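Local coordinates for protein aspartokinase (Synechocystis, PDB 3L76) that binds lysine and threonine at its ACT domains and probably catalyses the ATP-dependent phosphorylation of aspartate, the first step towards both, at residues L288-A293 with F547-A552; A2-K7 with K27-G32; R450-P453 with G457-A460. One frame throughout, in Å; residues are numbered along the deposited sequence.

Contact 1: L288-A293 with F547-A552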
loop_
_atom_site.group_PDB
_atom_site.type_symbol
_atom_site.label_atom_id
_atom_site.label_comp_id
_atom_site.label_asym_id
_atom_site.label_seq_id
_atom_site.Cartn_x
_atom_site.Cartn_y
_atom_site.Cartn_z
ATOM N N LEU A 288 38.429 -44.991 16.714
ATOM C CA LEU A 288 37.352 -45.367 17.627
ATOM C C LEU A 288 36.111 -45.855 16.879
ATOM O O LEU A 288 35.662 -46.992 17.043
ATOM C CB LEU A 288 36.951 -44.174 18.493
ATOM C CG LEU A 288 36.513 -44.427 19.940
ATOM C CD1 LEU A 288 35.640 -43.264 20.449
ATOM C CD2 LEU A 288 35.796 -45.744 20.109
ATOM N N PHE A 289 35.549 -44.985 16.055
ATOM C CA PHE A 289 34.248 -45.267 15.491
ATOM C C PHE A 289 34.343 -46.248 14.334
ATOM O O PHE A 289 33.401 -46.984 14.063
ATOM C CB PHE A 289 33.516 -43.967 15.111
ATOM C CG PHE A 289 33.201 -43.091 16.298
ATOM C CD1 PHE A 289 32.143 -43.398 17.147
ATOM C CD2 PHE A 289 33.971 -41.975 16.579
ATOM C CE1 PHE A 289 31.852 -42.601 18.248
ATOM C CE2 PHE A 289 33.689 -41.170 17.681
ATOM C CZ PHE A 289 32.628 -41.484 18.516
ATOM N N ARG A 290 35.488 -46.274 13.662
ATOM C CA ARG A 290 35.695 -47.282 12.635
ATOM C C ARG A 290 35.560 -48.673 13.249
ATOM O O ARG A 290 34.774 -49.486 12.771
ATOM C CB ARG A 290 37.047 -47.119 11.948
ATOM C CG ARG A 290 37.089 -46.058 10.857
ATOM C CD ARG A 290 38.297 -46.280 9.962
ATOM N NE ARG A 290 39.509 -46.492 10.752
ATOM C CZ ARG A 290 40.563 -45.682 10.748
ATOM N NH1 ARG A 290 40.574 -44.603 9.973
ATOM N NH2 ARG A 290 41.611 -45.957 11.511
ATOM N N ASP A 291 36.303 -48.939 14.323
ATOM C CA ASP A 291 36.260 -50.252 14.954
ATOM C C ASP A 291 34.877 -50.570 15.505
ATOM O O ASP A 291 34.369 -51.671 15.301
ATOM C CB ASP A 291 37.321 -50.391 16.050
ATOM C CG ASP A 291 38.737 -50.259 15.521
ATOM O OD1 ASP A 291 38.936 -50.395 14.296
ATOM O OD2 ASP A 291 39.652 -50.019 16.337
ATOM N N ILE A 292 34.257 -49.615 16.194
ATOM C CA ILE A 292 32.893 -49.814 16.675
ATOM C C ILE A 292 31.930 -50.212 15.551
ATOM O O ILE A 292 31.063 -51.076 15.730
ATOM C CB ILE A 292 32.356 -48.578 17.396
ATOM C CG1 ILE A 292 33.202 -48.279 18.628
ATOM C CG2 ILE A 292 30.883 -48.768 17.785
ATOM C CD1 ILE A 292 32.876 -46.956 19.303
ATOM N N ALA A 293 32.092 -49.597 14.387
ATOM C CA ALA A 293 31.190 -49.869 13.278
ATOM C C ALA A 293 31.421 -51.258 12.700
ATOM O O ALA A 293 30.496 -51.887 12.182
ATOM C CB ALA A 293 31.330 -48.803 12.210
ATOM N N PHE A 547 32.961 -40.178 8.027
ATOM C CA PHE A 547 33.162 -38.734 8.084
ATOM C C PHE A 547 34.501 -38.385 8.769
ATOM O O PHE A 547 35.333 -37.668 8.203
ATOM C CB PHE A 547 31.951 -38.084 8.782
ATOM C CG PHE A 547 31.998 -36.581 8.850
ATOM C CD1 PHE A 547 32.800 -35.848 7.990
ATOM C CD2 PHE A 547 31.228 -35.899 9.779
ATOM C CE1 PHE A 547 32.844 -34.461 8.066
ATOM C CE2 PHE A 547 31.264 -34.507 9.863
ATOM C CZ PHE A 547 32.070 -33.789 9.004
ATOM N N PHE A 548 34.716 -38.915 9.970
ATOM C CA PHE A 548 35.951 -38.660 10.715
ATOM C C PHE A 548 37.191 -39.194 9.998
ATOM O O PHE A 548 38.256 -38.586 10.045
ATOM C CB PHE A 548 35.875 -39.268 12.112
ATOM C CG PHE A 548 34.665 -38.861 12.884
ATOM C CD1 PHE A 548 34.061 -37.630 12.659
ATOM C CD2 PHE A 548 34.125 -39.707 13.843
ATOM C CE1 PHE A 548 32.935 -37.246 13.373
ATOM C CE2 PHE A 548 33.001 -39.327 14.569
ATOM C CZ PHE A 548 32.412 -38.090 14.338
ATOM N N ALA A 549 37.052 -40.337 9.338
ATOM C CA ALA A 549 38.173 -40.911 8.612
ATOM C C ALA A 549 38.557 -40.003 7.458
ATOM O O ALA A 549 39.729 -39.870 7.118
ATOM C CB ALA A 549 37.829 -42.291 8.107
ATOM N N ALA A 550 37.555 -39.368 6.865
ATOM C CA ALA A 550 37.770 -38.479 5.735
ATOM C C ALA A 550 38.626 -37.280 6.136
ATOM O O ALA A 550 39.464 -36.822 5.360
ATOM C CB ALA A 550 36.434 -38.020 5.174
ATOM N N LEU A 551 38.413 -36.776 7.349
ATOM C CA LEU A 551 39.159 -35.617 7.823
ATOM C C LEU A 551 40.576 -36.003 8.254
ATOM O O LEU A 551 41.522 -35.245 8.068
ATOM C CB LEU A 551 38.425 -34.945 8.981
ATOM C CG LEU A 551 37.015 -34.423 8.711
ATOM C CD1 LEU A 551 36.367 -33.993 10.009
ATOM C CD2 LEU A 551 37.026 -33.282 7.711
ATOM N N ALA A 552 40.714 -37.187 8.833
ATOM C CA ALA A 552 42.008 -37.650 9.284
ATOM C C ALA A 552 42.945 -37.910 8.109
ATOM O O ALA A 552 44.138 -37.604 8.193
ATOM C CB ALA A 552 41.856 -38.897 10.142
#
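The aromatic part of this contact is a single pair, F289 against F548. In each the bond to CB is directed toward the other helix, and with CG beside the backbone N in both (chi1 -64° and -53°) the two rings converge. Their centroids are 5.4 Å apart and their planes stand at 59°, an oblique meeting. F548 presents its edge, whose CE2 lies 3.5 Å from F289 CD2. CD1 of L288 lies over one face of the F289 ring, offset toward its rim. Replacing F289 with an alanine would probably open a gap beside F548 and leave that ring freer to turn.

The second element is aliphatic against charged. R290 bends at chi3 and brings the edge of its guanidinium to the methyl of A549, with NH1 4.0 Å from CB.

Further contacts, of F289 with I299 and of F548 with I558 and C570, carry the packing into neighbouring loops and strand 567-573. The F548 side chain lies about 6 Å from a bound threonine and about 7 Å from a bound lysine, touching neither. The arrangement is a helix-to-helix interface between two ACT domains of one chain, 284-294 facing 543-552, near these two effector sites.

Contact 2: A2-K7 with K27-G32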
loop_
_atom_site.group_PDB
_atom_site.type_symbol
_atom_site.label_atom_id
_atom_site.label_comp_id
_atom_site.label_asym_id
_atom_site.label_seq_id
_atom_site.Cartn_x
_atom_site.Cartn_y
_atom_site.Cartn_z
ATOM N N ALA A 2 -4.129 -31.651 -9.765
ATOM C CA ALA A 2 -5.109 -30.615 -10.062
ATOM C C ALA A 2 -4.841 -29.360 -9.240
ATOM O O ALA A 2 -4.272 -28.398 -9.754
ATOM C CB ALA A 2 -6.524 -31.126 -9.824
ATOM N N LEU A 3 -5.237 -29.378 -7.966
ATOM C CA LEU A 3 -5.099 -28.201 -7.094
ATOM C C LEU A 3 -3.657 -27.915 -6.677
ATOM O O LEU A 3 -3.089 -28.611 -5.829
ATOM C CB LEU A 3 -5.978 -28.327 -5.853
ATOM C CG LEU A 3 -6.002 -27.096 -4.946
ATOM C CD1 LEU A 3 -6.367 -25.859 -5.750
ATOM C CD2 LEU A 3 -6.959 -27.285 -3.775
ATOM N N ILE A 4 -3.091 -26.865 -7.264
ATOM C CA ILE A 4 -1.689 -26.520 -7.082
ATOM C C ILE A 4 -1.552 -25.108 -6.526
ATOM O O ILE A 4 -2.117 -24.167 -7.081
ATOM C CB ILE A 4 -0.947 -26.561 -8.436
ATOM C CG1 ILE A 4 -1.098 -27.927 -9.101
ATOM C CG2 ILE A 4 0.516 -26.208 -8.271
ATOM C CD1 ILE A 4 -0.539 -27.970 -10.506
ATOM N N VAL A 5 -0.806 -24.955 -5.432
ATOM C CA VAL A 5 -0.446 -23.627 -4.955
ATOM C C VAL A 5 0.950 -23.287 -5.455
ATOM O O VAL A 5 1.901 -24.010 -5.166
ATOM C CB VAL A 5 -0.432 -23.543 -3.430
ATOM C CG1 VAL A 5 -0.077 -22.115 -2.983
ATOM C CG2 VAL A 5 -1.770 -23.996 -2.835
ATOM N N GLN A 6 1.072 -22.202 -6.213
ATOM C CA GLN A 6 2.381 -21.743 -6.675
ATOM C C GLN A 6 2.779 -20.428 -6.000
ATOM O O GLN A 6 1.932 -19.588 -5.704
ATOM C CB GLN A 6 2.402 -21.575 -8.195
ATOM C CG GLN A 6 2.062 -22.832 -8.985
ATOM C CD GLN A 6 2.190 -22.628 -10.488
ATOM O OE1 GLN A 6 2.367 -21.505 -10.964
ATOM N NE2 GLN A 6 2.099 -23.716 -11.240
ATOM N N LYS A 7 4.072 -20.262 -5.742
ATOM C CA LYS A 7 4.583 -19.018 -5.179
ATOM C C LYS A 7 5.748 -18.542 -6.017
ATOM O O LYS A 7 6.543 -19.345 -6.491
ATOM C CB LYS A 7 5.002 -19.178 -3.710
ATOM C CG LYS A 7 6.491 -18.956 -3.461
ATOM C CD LYS A 7 6.804 -17.610 -2.790
ATOM C CE LYS A 7 8.318 -17.425 -2.680
ATOM N NZ LYS A 7 8.746 -16.255 -1.864
ATOM N N LYS A 27 -0.867 -19.781 -17.069
ATOM C CA LYS A 27 -1.843 -20.141 -18.093
ATOM C C LYS A 27 -1.618 -21.572 -18.589
ATOM O O LYS A 27 -2.552 -22.382 -18.603
ATOM C CB LYS A 27 -1.800 -19.155 -19.253
ATOM N N ARG A 28 -0.380 -21.882 -18.984
ATOM C CA ARG A 28 -0.050 -23.227 -19.461
ATOM C C ARG A 28 -0.412 -24.276 -18.409
ATOM O O ARG A 28 -0.969 -25.328 -18.739
ATOM C CB ARG A 28 1.433 -23.346 -19.835
ATOM C CG ARG A 28 1.967 -22.235 -20.735
ATOM C CD ARG A 28 3.275 -22.641 -21.422
ATOM N NE ARG A 28 4.194 -23.316 -20.509
ATOM C CZ ARG A 28 5.230 -22.731 -19.916
ATOM N NH1 ARG A 28 5.490 -21.448 -20.146
ATOM N NH2 ARG A 28 6.009 -23.430 -19.094
ATOM N N THR A 29 -0.096 -23.974 -17.150
ATOM C CA THR A 29 -0.405 -24.858 -16.027
ATOM C C THR A 29 -1.903 -25.119 -15.891
ATOM O O THR A 29 -2.334 -26.258 -15.683
ATOM C CB THR A 29 0.093 -24.270 -14.686
ATOM O OG1 THR A 29 1.515 -24.092 -14.727
ATOM C CG2 THR A 29 -0.281 -25.193 -13.539
ATOM N N VAL A 30 -2.690 -24.053 -15.990
ATOM C CA VAL A 30 -4.137 -24.174 -15.907
ATOM C C VAL A 30 -4.664 -25.071 -17.017
ATOM O O VAL A 30 -5.458 -25.977 -16.772
ATOM C CB VAL A 30 -4.821 -22.805 -16.013
ATOM C CG1 VAL A 30 -6.328 -22.983 -16.138
ATOM C CG2 VAL A 30 -4.461 -21.935 -14.807
ATOM N N GLN A 31 -4.215 -24.819 -18.240
ATOM C CA GLN A 31 -4.666 -25.606 -19.377
ATOM C C GLN A 31 -4.300 -27.069 -19.186
ATOM O O GLN A 31 -4.883 -27.951 -19.825
ATOM C CB GLN A 31 -4.039 -25.088 -20.663
ATOM C CG GLN A 31 -4.166 -23.604 -20.850
ATOM C CD GLN A 31 -4.568 -23.248 -22.258
ATOM O OE1 GLN A 31 -3.964 -22.377 -22.888
ATOM N NE2 GLN A 31 -5.591 -23.930 -22.770
ATOM N N GLY A 32 -3.329 -27.320 -18.310
ATOM C CA GLY A 32 -2.923 -28.676 -17.999
ATOM C C GLY A 32 -4.044 -29.451 -17.334
ATOM O O GLY A 32 -4.046 -30.683 -17.311
#
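In I4 and Q6 the first torsion sets the chain beside the backbone N (chi1 -56° and -58°), and both side chains rise from the same face of the strand toward T29, that of Q6 extended beyond CG so that its amide is carried across to the helix. T29 answers with its CG2 methyl anti to the backbone N and its hydroxyl beside it (chi1 -60°), a setting that turns the methyl toward I4 CD1 while OG1 can still bond to its own helix.

I4 and T29 meet tip to tip, CD1 to CG2 at 4.1 Å, a plain methyl contact. The amide of Q6 comes from the opposite direction to the T29 side chain: NE2 lies 3.6 Å from T29 CG2 and equally far from T29 OG1, a distance too long for a hydrogen bond. The two segments belong to a beta-alpha-beta unit of the amino acid kinase fold, in which strand 3-8 leads through helix 16-31 to the parallel neighbour 35-40, and T29 packs the helix onto that layer, touching L36 of the second strand as well. Both polar ends look past each other for partners. The T29 hydroxyl is hydrogen-bonded to the carbonyl O of R25, one turn earlier, and Q6 NE2 makes a weak hydrogen bond to E172 OE2 on strand 170-175. That strand borders 3-8 on its other side, and I4 reaches across to F170 and E172 there.

Contact 3: R450-P453 with G457-A460; sequences RHVP and GMAA. With THR (threonine), chain D.
Beside the packing of V452 and P453 on M458 lies the flat carboxylate of a bound threonine, approached at OXT by peptide nitrogens on opposite sides of its plane, each tilted away from it. On one side A459 N makes a hydrogen bond of 3.0 Å, bent modestly to 161°; on the other the backbone N of M458 comes equally near to OXT, a close approach that is not counted as a hydrogen bond.

V452 carries much of the apolar packing. Its CG1, set anti to the backbone N (chi1 176°), packs at 3.5 Å against M458 CB as the two side chains slide past each other in opposite directions. The same methyl also lies 3.8 Å from CG2 of the threonine, so one branch serves both the strand-helix packing and the ligand. At the pyrrolidine ring of P453 the touching corner is CB, which lies 4.1 Å from M458 CG. The M458 chain, bent at chi2 and chi3, then leads its end away from the strand.

G457 holds the N-cap position, with backbone angles (phi 91°) that suit a residue lacking a side chain. The carboxylate thus faces the start of a helix, whose dipole would probably favour its negative charge. D454, Q478, N385 and I386 N supply further hydrogen bonds to the ligand.

In the ACT domain the contact spans the turn from strand 437-453 into helix 458-468. V452 leans on I493 of the adjacent antiparallel strand 490-498, and A459 and A460 meet F376 of helix 371-381, from another ACT domain.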
loop_
_atom_site.group_PDB
_atom_site.type_symbol
_atom_site.label_atom_id
_atom_site.label_comp_id
_atom_site.label_asym_id
_atom_site.label_seq_id
_atom_site.Cartn_x
_atom_site.Cartn_y
_atom_site.Cartn_z
ATOM N N ARG A 450 35.431 -22.617 30.939
ATOM C CA ARG A 450 36.027 -23.703 31.719
ATOM C C ARG A 450 35.435 -23.785 33.129
ATOM O O ARG A 450 35.252 -22.769 33.792
ATOM C CB ARG A 450 37.546 -23.513 31.844
ATOM C CG ARG A 450 38.362 -23.489 30.546
ATOM C CD ARG A 450 38.655 -24.868 30.030
ATOM N NE ARG A 450 39.586 -24.840 28.910
ATOM C CZ ARG A 450 39.879 -25.908 28.172
ATOM N NH1 ARG A 450 39.303 -27.069 28.442
ATOM N NH2 ARG A 450 40.735 -25.820 27.162
ATOM N N HIS A 451 35.129 -25.000 33.572
ATOM C CA HIS A 451 34.800 -25.253 34.974
ATOM C C HIS A 451 33.484 -24.677 35.475
ATOM O O HIS A 451 33.449 -24.026 36.517
ATOM C CB HIS A 451 35.943 -24.800 35.889
ATOM C CG HIS A 451 37.162 -25.655 35.781
ATOM N ND1 HIS A 451 37.102 -26.986 35.432
ATOM C CD2 HIS A 451 38.469 -25.378 35.972
ATOM C CE1 HIS A 451 38.320 -27.490 35.416
ATOM N NE2 HIS A 451 39.168 -26.535 35.742
ATOM N N VAL A 452 32.402 -24.945 34.757
ATOM C CA VAL A 452 31.086 -24.533 35.216
ATOM C C VAL A 452 30.652 -25.533 36.265
ATOM O O VAL A 452 30.694 -26.745 36.022
ATOM C CB VAL A 452 30.054 -24.488 34.045
ATOM C CG1 VAL A 452 28.662 -24.150 34.552
ATOM C CG2 VAL A 452 30.474 -23.487 32.986
ATOM N N PRO A 453 30.262 -25.037 37.447
ATOM C CA PRO A 453 29.746 -25.914 38.506
ATOM C C PRO A 453 28.638 -26.814 37.967
ATOM O O PRO A 453 27.671 -26.321 37.376
ATOM C CB PRO A 453 29.169 -24.927 39.531
ATOM C CG PRO A 453 29.947 -23.665 39.323
ATOM C CD PRO A 453 30.227 -23.616 37.834
ATOM N N GLY A 457 20.833 -24.888 36.815
ATOM C CA GLY A 457 20.759 -23.449 36.656
ATOM C C GLY A 457 22.011 -22.744 36.145
ATOM O O GLY A 457 21.956 -21.581 35.752
ATOM N N MET A 458 23.143 -23.434 36.141
ATOM C CA MET A 458 24.384 -22.808 35.696
ATOM C C MET A 458 24.359 -22.447 34.208
ATOM O O MET A 458 24.582 -21.298 33.857
ATOM C CB MET A 458 25.585 -23.683 36.050
ATOM C CG MET A 458 25.743 -23.918 37.549
ATOM S SD MET A 458 26.036 -22.381 38.476
ATOM C CE MET A 458 24.457 -22.123 39.237
ATOM N N ALA A 459 24.073 -23.418 33.344
ATOM C CA ALA A 459 23.922 -23.149 31.911
ATOM C C ALA A 459 22.816 -22.126 31.639
ATOM O O ALA A 459 22.941 -21.280 30.759
ATOM C CB ALA A 459 23.631 -24.441 31.145
ATOM N N ALA A 460 21.719 -22.239 32.375
ATOM C CA ALA A 460 20.625 -21.286 32.266
ATOM C C ALA A 460 21.131 -19.867 32.451
ATOM O O ALA A 460 20.856 -18.987 31.634
ATOM C CB ALA A 460 19.519 -21.592 33.292
HETATM N N THR D . 24.992 -29.059 35.068
HETATM C CA THR D . 24.892 -27.630 34.780
HETATM C C THR D . 23.431 -27.236 34.645
HETATM O O THR D . 22.545 -28.109 34.613
HETATM C CB THR D . 25.625 -27.239 33.489
HETATM O OG1 THR D . 25.051 -27.950 32.380
HETATM C CG2 THR D . 27.132 -27.547 33.602
HETATM O OXT THR D . 23.132 -26.035 34.574
#

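How the contacts relate
Along the chain contact 2 comes first and closes entirely before contact 1 opens; contact 3 then falls within the long span separating 288-293 from 547-552. Contact 2 lies in the amino acid kinase region, the other two among the ACT domains. The centre of contact 2 is 48 Å from that of contact 1 and 55 Å from that of contact 3, and contacts 2 and 3 occupy opposite sides of the chain's centre. The centres of contacts 1 and 3 are 31 Å apart, with about 18 Å between nearest atoms. This corner of the kinase region is thus far from the two contacts in the ACT domains, so communication between them, if it occurs, would probably be long-range.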